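GntR family transcriptional regulator (Streptococcus agalactiae, PDB 7B5T) probably binds DNA as a GntR-type winged-helix transcriptional repressor, and carries a TrkA-C domain that binds c-di-AMP. Local coordinates at residues R25-D30 with K82-L87; G34-S39 with H71-I76. All coordinates share one frame; numbering follows the deposited sequence.

Both contacts hold together the N-terminal winged-helix domain, and their centres lie about 16 Å apart. Contact 1 packs the end of helix 14-28 against helix 80-90, which follows the wing; contact 2 ties the loop between helices 14-28 and 40-46 to the wing itself. Each is partly buried, with an inner and an outer side. The chemistry follows the elements joined: two helices meet through small and branched apolar side chains with no hydrogen bond between them, whereas two irregular backbones are joined by a main-chain bond and by a lysine ammonium that seeks carbonyl oxygens. The two meet where Asp30 O packs against Glu35 OE1.

Contact 1 (R25-D30 with K82-L87)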
ATOM      1  N   ARG A  25      22.405   6.571  35.448  1.00126.68           N
ATOM      2  CA  ARG A  25      23.497   7.442  35.880  1.00130.57           C
ATOM      3  C   ARG A  25      24.853   6.887  35.450  1.00137.27           C
ATOM      4  O   ARG A  25      25.720   7.634  34.972  1.00149.22           O
ATOM      5  CB  ARG A  25      23.428   7.664  37.388  1.00136.94           C
ATOM      6  CG  ARG A  25      22.299   8.604  37.756  1.00139.54           C
ATOM      7  CD  ARG A  25      22.282   8.971  39.220  1.00144.06           C
ATOM      8  NE  ARG A  25      21.081   9.737  39.538  1.00138.94           N
ATOM      9  CZ  ARG A  25      20.740  10.118  40.762  1.00141.95           C
ATOM     10  NH1 ARG A  25      19.625  10.811  40.954  1.00142.85           N
ATOM     11  NH2 ARG A  25      21.508   9.804  41.796  1.00146.68           N
ATOM     12  N   ILE A  26      25.057   5.576  35.611  1.00131.66           N
ATOM     13  CA  ILE A  26      26.307   4.950  35.177  1.00132.60           C
ATOM     14  C   ILE A  26      26.523   5.160  33.681  1.00136.88           C
ATOM     15  O   ILE A  26      27.627   5.489  33.232  1.00141.79           O
ATOM     16  CB  ILE A  26      26.316   3.454  35.539  1.00125.75           C
ATOM     17  CG1 ILE A  26      26.237   3.271  37.056  1.00124.21           C
ATOM     18  CG2 ILE A  26      27.549   2.768  34.960  1.00121.98           C
ATOM     19  CD1 ILE A  26      25.862   1.871  37.487  1.00114.80           C
ATOM     20  N   ALA A  27      25.464   4.969  32.887  1.00134.95           N
ATOM     21  CA  ALA A  27      25.584   5.080  31.434  1.00132.27           C
ATOM     22  C   ALA A  27      25.824   6.518  30.995  1.00139.96           C
ATOM     23  O   ALA A  27      26.461   6.753  29.962  1.00142.40           O
ATOM     24  CB  ALA A  27      24.335   4.515  30.761  1.00123.24           C
ATOM     25  N   ASN A  28      25.314   7.481  31.762  1.00146.41           N
ATOM     26  CA  ASN A  28      25.566   8.893  31.506  1.00151.59           C
ATOM     27  C   ASN A  28      26.986   9.284  31.873  1.00156.38           C
ATOM     28  O   ASN A  28      27.568  10.173  31.239  1.00164.68           O
ATOM     29  CB  ASN A  28      24.588   9.729  32.339  1.00153.84           C
ATOM     30  CG  ASN A  28      24.603  11.211  31.996  1.00165.36           C
ATOM     31  OD1 ASN A  28      25.080  11.630  30.938  1.00169.67           O
ATOM     32  ND2 ASN A  28      24.102  12.023  32.929  1.00168.57           N
ATOM     33  N   GLY A  29      27.567   8.608  32.857  1.00157.37           N
ATOM     34  CA  GLY A  29      28.928   8.876  33.270  1.00157.19           C
ATOM     35  C   GLY A  29      29.010   9.604  34.588  1.00165.57           C
ATOM     36  O   GLY A  29      30.116   9.929  35.036  1.00165.93           O
ATOM     37  N   ASP A  30      27.862   9.905  35.199  1.00164.68           N
ATOM     38  CA  ASP A  30      27.854  10.506  36.526  1.00166.23           C
ATOM     39  C   ASP A  30      28.560   9.599  37.522  1.00165.24           C
ATOM     40  O   ASP A  30      29.305  10.070  38.390  1.00164.61           O
ATOM     41  CB  ASP A  30      26.411  10.776  36.958  1.00166.93           C
ATOM     42  CG  ASP A  30      25.605  11.498  35.887  1.00171.76           C
ATOM     43  OD1 ASP A  30      26.169  12.376  35.198  1.00176.14           O
ATOM     44  OD2 ASP A  30      24.407  11.182  35.727  1.00176.41           O
ATOM     45  N   LYS A  82      27.589  -2.733  29.726  1.00116.56           N
ATOM     46  CA  LYS A  82      26.443  -3.570  30.064  1.00109.70           C
ATOM     47  C   LYS A  82      25.281  -2.732  30.574  1.00105.09           C
ATOM     48  O   LYS A  82      24.121  -3.141  30.446  1.00 98.97           O
ATOM     49  CB  LYS A  82      26.839  -4.623  31.097  1.00103.48           C
ATOM     50  CG  LYS A  82      27.690  -5.745  30.529  1.00 97.22           C
ATOM     51  CD  LYS A  82      27.981  -6.808  31.569  1.00105.66           C
ATOM     52  CE  LYS A  82      28.692  -7.998  30.952  1.00108.23           C
ATOM     53  NZ  LYS A  82      28.972  -9.055  31.962  1.00115.52           N
ATOM     54  N   ALA A  83      25.568  -1.568  31.162  1.00104.85           N
ATOM     55  CA  ALA A  83      24.500  -0.649  31.541  1.00103.04           C
ATOM     56  C   ALA A  83      23.731  -0.144  30.327  1.00106.45           C
ATOM     57  O   ALA A  83      22.497  -0.072  30.358  1.00104.22           O
ATOM     58  CB  ALA A  83      25.074   0.523  32.336  1.00107.91           C
ATOM     59  N   ILE A  84      24.434   0.210  29.243  1.00103.65           N
ATOM     60  CA  ILE A  84      23.739   0.678  28.047  1.00105.61           C
ATOM     61  C   ILE A  84      22.927  -0.450  27.414  1.00102.21           C
ATOM     62  O   ILE A  84      21.796  -0.234  26.967  1.00 99.22           O
ATOM     63  CB  ILE A  84      24.714   1.338  27.048  1.00110.98           C
ATOM     64  CG1 ILE A  84      25.517   0.310  26.250  1.00111.81           C
ATOM     65  CG2 ILE A  84      25.648   2.305  27.770  1.00106.69           C
ATOM     66  CD1 ILE A  84      26.289   0.898  25.088  1.00119.79           C
ATOM     67  N   GLU A  85      23.493  -1.659  27.335  1.00 98.87           N
ATOM     68  CA  GLU A  85      22.726  -2.799  26.839  1.00 95.08           C
ATOM     69  C   GLU A  85      21.470  -3.022  27.676  1.00103.10           C
ATOM     70  O   GLU A  85      20.377  -3.231  27.133  1.00103.10           O
ATOM     71  CB  GLU A  85      23.597  -4.055  26.824  1.00 94.42           C
ATOM     72  CG  GLU A  85      24.769  -3.981  25.863  1.00113.25           C
ATOM     73  CD  GLU A  85      25.528  -5.289  25.762  1.00125.29           C
ATOM     74  OE1 GLU A  85      26.724  -5.256  25.400  1.00132.17           O
ATOM     75  OE2 GLU A  85      24.928  -6.350  26.042  1.00120.20           O
ATOM     76  N   PHE A  86      21.611  -2.984  29.003  1.00107.23           N
ATOM     77  CA  PHE A  86      20.452  -3.145  29.877  1.00 98.35           C
ATOM     78  C   PHE A  86      19.435  -2.030  29.672  1.00 98.45           C
ATOM     79  O   PHE A  86      18.225  -2.281  29.685  1.00 98.07           O
ATOM     80  CB  PHE A  86      20.889  -3.226  31.339  1.00104.03           C
ATOM     81  CG  PHE A  86      19.771  -2.990  32.320  1.00 95.95           C
ATOM     82  CD1 PHE A  86      18.814  -3.965  32.552  1.00 86.42           C
ATOM     83  CD2 PHE A  86      19.707  -1.809  33.045  1.00 93.32           C
ATOM     84  CE1 PHE A  86      17.789  -3.752  33.458  1.00 85.46           C
ATOM     85  CE2 PHE A  86      18.690  -1.592  33.958  1.00 94.67           C
ATOM     86  CZ  PHE A  86      17.729  -2.565  34.165  1.00 89.84           C
ATOM     87  N   LEU A  87      19.899  -0.786  29.515  1.00100.77           N
ATOM     88  CA  LEU A  87      18.961   0.311  29.282  1.00106.19           C
ATOM     89  C   LEU A  87      18.210   0.124  27.971  1.00110.46           C
ATOM     90  O   LEU A  87      16.988   0.311  27.917  1.00110.19           O
ATOM     91  CB  LEU A  87      19.691   1.653  29.297  1.00107.92           C
ATOM     92  CG  LEU A  87      20.283   2.102  30.634  1.00107.03           C
ATOM     93  CD1 LEU A  87      20.962   3.446  30.476  1.00118.78           C
ATOM     94  CD2 LEU A  87      19.211   2.165  31.708  1.00111.87           C
TER
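Ala27 and Ala83 face each other where the last turn of helix 14-28, the first helix of the winged-helix fold, packs on helix 80-90. Their small side chains let the two backbones come close, with the CA atoms of Ala27 and Ala83 only 5.8 Å apart. The tight part is made by Ala83 and Leu87, one turn apart on helix 80-90, set against the methyl of Ala27. Leu87 makes the nearest approach, its CD1 lying 3.5 Å from Ala27 CB. On the inner side Ile26, buried and beta-branched, lays CG2 against Ala83 CB at 4.2 Å. Every touch is apolar, and no hydrogen bond joins the helices. Farther round helix 80-90, Phe86 carries the packing inward onto Val20 and Ala23 of helix 14-28, and also meets His162 of the second subunit. Toward solvent the contact thins out. Ile84, itself exposed, forms this edge: its CG2 branch touches Ala27 CB at 3.9 Å, but with chi1 at 78° the longer CG1 arm is turned between N and C of its own backbone and leads away with CD1, while the charged Lys82 and Glu85 stay outside the contact. Asn28 and Asp30 are likewise exposed. Between them Gly29 leaves the helix with phi at 106°, a backbone shape suited to glycine, and the chain folds back enough for Asn28 ND2 to donate to the syn side of Asp30 OD2 at 2.9 Å, a bent bond of 137°.

Contact 2 (G34-S39 with H71-I76); sequences GEKLKS and HGSGAI
Lys36 lies across the loop of the wing, where the winged-helix hairpin of strands 67-68 and 76-77 enters its second strand, and folds its side chain over Ala75, Gly74 and Ser73. Backbone pairing sets this up: Lys36 and Ile76 form a single beta bridge, and Leu37 N donates to Ala75 O over 2.6 Å in a nearly straight bond of 168°. Ile76 also pairs with Thr68, so this one bridge links the 34-39 loop to the wing without making it a regular strand, consistent with the short strand bordering the wing in many winged-helix domains. From the bridge, neighbouring side chains part company. Leu37 turns to the buried side, where its CB rests on Ala75 CB at 3.9 Å and its branches continue to Tyr31; a bulky apolar residue beside a small one fits this inner layer. Lys36 takes the outer side. Its first half runs extended, CG anti to the backbone N (chi1 -179°), and lies alongside Ile76, CG to CG1 3.6 Å. Bends at chi3 and chi4 curl the tip back over the loop, bringing CE and NZ to Ser73. The flexible chain of lysine thus covers apolar carbon while delivering its charge to oxygen. Gly74, bare of a side chain and with phi at 166°, makes way beneath this curl. Around the ammonium are Ser73 OG, 3.2 Å from NZ, and two carbonyls: Ser73 O accepts a weak bond from NZ, and Leu37 O, in Lys36's own segment, receives NZ at 2.9 Å, almost head-on to its C=O bond.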
ATOM      1  N   GLY A  34      35.497   3.127  37.510  1.00141.76           N
ATOM      2  CA  GLY A  34      36.238   2.844  38.722  1.00148.35           C
ATOM      3  C   GLY A  34      35.693   3.504  39.966  1.00154.33           C
ATOM      4  O   GLY A  34      36.073   3.120  41.077  1.00155.20           O
ATOM      5  N   GLU A  35      34.801   4.478  39.804  1.00162.79           N
ATOM      6  CA  GLU A  35      34.212   5.158  40.947  1.00167.46           C
ATOM      7  C   GLU A  35      33.295   4.212  41.709  1.00157.74           C
ATOM      8  O   GLU A  35      32.547   3.430  41.117  1.00152.33           O
ATOM      9  CB  GLU A  35      33.445   6.387  40.452  1.00171.41           C
ATOM     10  CG  GLU A  35      32.946   7.378  41.488  1.00173.10           C
ATOM     11  CD  GLU A  35      31.935   8.337  40.875  1.00173.13           C
ATOM     12  OE1 GLU A  35      31.952   8.478  39.629  1.00177.42           O
ATOM     13  OE2 GLU A  35      31.117   8.923  41.617  1.00173.05           O
ATOM     14  N   LYS A  36      33.353   4.294  43.033  1.00157.73           N
ATOM     15  CA  LYS A  36      32.543   3.466  43.911  1.00153.04           C
ATOM     16  C   LYS A  36      31.370   4.292  44.425  1.00159.67           C
ATOM     17  O   LYS A  36      31.473   5.510  44.590  1.00162.27           O
ATOM     18  CB  LYS A  36      33.371   2.908  45.070  1.00148.05           C
ATOM     19  CG  LYS A  36      32.593   2.009  46.015  1.00149.67           C
ATOM     20  CD  LYS A  36      33.433   1.584  47.196  1.00153.47           C
ATOM     21  CE  LYS A  36      33.756   2.767  48.076  1.00159.95           C
ATOM     22  NZ  LYS A  36      32.520   3.225  48.774  1.00161.28           N
ATOM     23  N   LEU A  37      30.252   3.622  44.685  1.00158.21           N
ATOM     24  CA  LEU A  37      29.095   4.327  45.204  1.00156.96           C
ATOM     25  C   LEU A  37      29.184   4.476  46.718  1.00164.05           C
ATOM     26  O   LEU A  37      30.021   3.867  47.390  1.00164.81           O
ATOM     27  CB  LEU A  37      27.808   3.603  44.821  1.00153.50           C
ATOM     28  CG  LEU A  37      27.445   3.688  43.342  1.00151.65           C
ATOM     29  CD1 LEU A  37      26.077   3.069  43.084  1.00147.20           C
ATOM     30  CD2 LEU A  37      27.521   5.127  42.844  1.00158.40           C
ATOM     31  N   LYS A  38      28.305   5.314  47.251  1.00172.48           N
ATOM     32  CA  LYS A  38      28.321   5.647  48.662  1.00181.22           C
ATOM     33  C   LYS A  38      27.661   4.531  49.474  1.00182.19           C
ATOM     34  O   LYS A  38      27.296   3.474  48.954  1.00175.50           O
ATOM     35  CB  LYS A  38      27.662   7.005  48.879  1.00180.67           C
ATOM     36  CG  LYS A  38      28.260   8.083  47.984  1.00179.34           C
ATOM     37  CD  LYS A  38      29.756   8.241  48.206  1.00184.63           C
ATOM     38  CE  LYS A  38      30.341   9.352  47.340  1.00187.52           C
ATOM     39  NZ  LYS A  38      31.830   9.426  47.444  1.00192.09           N
ATOM     40  N   SER A  39      27.520   4.768  50.775  1.00175.94           N
ATOM     41  CA  SER A  39      26.971   3.756  51.662  1.00169.67           C
ATOM     42  C   SER A  39      25.575   3.353  51.196  1.00167.98           C
ATOM     43  O   SER A  39      24.956   4.002  50.344  1.00162.58           O
ATOM     44  CB  SER A  39      27.030   4.221  53.118  1.00164.25           C
ATOM     45  OG  SER A  39      26.116   5.273  53.360  1.00166.65           O
ATOM     46  N   HIS A  71      31.977  -6.012  48.193  1.00133.95           N
ATOM     47  CA  HIS A  71      32.881  -5.219  49.015  1.00139.07           C
ATOM     48  C   HIS A  71      32.049  -4.329  49.933  1.00147.98           C
ATOM     49  O   HIS A  71      31.200  -3.567  49.461  1.00154.46           O
ATOM     50  CB  HIS A  71      33.829  -4.426  48.121  1.00134.92           C
ATOM     51  CG  HIS A  71      34.621  -5.299  47.195  1.00128.88           C
ATOM     52  ND1 HIS A  71      34.972  -6.595  47.517  1.00127.68           N
ATOM     53  CD2 HIS A  71      35.104  -5.080  45.949  1.00133.13           C
ATOM     54  CE1 HIS A  71      35.645  -7.129  46.514  1.00125.75           C
ATOM     55  NE2 HIS A  71      35.741  -6.231  45.552  1.00128.48           N
ATOM     56  N   GLY A  72      32.309  -4.428  51.238  1.00142.23           N
ATOM     57  CA  GLY A  72      31.530  -3.690  52.222  1.00145.57           C
ATOM     58  C   GLY A  72      31.589  -2.178  52.115  1.00153.23           C
ATOM     59  O   GLY A  72      30.639  -1.494  52.504  1.00159.66           O
ATOM     60  N   SER A  73      32.693  -1.628  51.595  1.00151.91           N
ATOM     61  CA  SER A  73      32.815  -0.174  51.493  1.00155.00           C
ATOM     62  C   SER A  73      31.689   0.440  50.665  1.00156.40           C
ATOM     63  O   SER A  73      31.248   1.563  50.940  1.00159.31           O
ATOM     64  CB  SER A  73      34.170   0.207  50.900  1.00152.57           C
ATOM     65  OG  SER A  73      34.321   1.617  50.877  1.00155.46           O
ATOM     66  N   GLY A  74      31.223  -0.266  49.644  1.00154.93           N
ATOM     67  CA  GLY A  74      30.152   0.255  48.816  1.00151.07           C
ATOM     68  C   GLY A  74      30.043  -0.549  47.535  1.00142.01           C
ATOM     69  O   GLY A  74      30.503  -1.686  47.459  1.00136.36           O
ATOM     70  N   ALA A  75      29.432   0.070  46.532  1.00143.56           N
ATOM     71  CA  ALA A  75      29.215  -0.586  45.253  1.00131.98           C
ATOM     72  C   ALA A  75      30.234  -0.057  44.258  1.00136.57           C
ATOM     73  O   ALA A  75      30.289   1.149  43.997  1.00146.71           O
ATOM     74  CB  ALA A  75      27.795  -0.339  44.744  1.00130.30           C
ATOM     75  N   ILE A  76      31.017  -0.964  43.685  1.00124.46           N
ATOM     76  CA  ILE A  76      32.031  -0.622  42.700  1.00126.45           C
ATOM     77  C   ILE A  76      31.472  -0.981  41.333  1.00122.12           C
ATOM     78  O   ILE A  76      30.943  -2.082  41.139  1.00118.28           O
ATOM     79  CB  ILE A  76      33.356  -1.352  42.990  1.00130.65           C
ATOM     80  CG1 ILE A  76      33.978  -0.867  44.303  1.00135.65           C
ATOM     81  CG2 ILE A  76      34.321  -1.201  41.819  1.00127.90           C
ATOM     82  CD1 ILE A  76      35.137  -1.716  44.788  1.00139.17           C
TER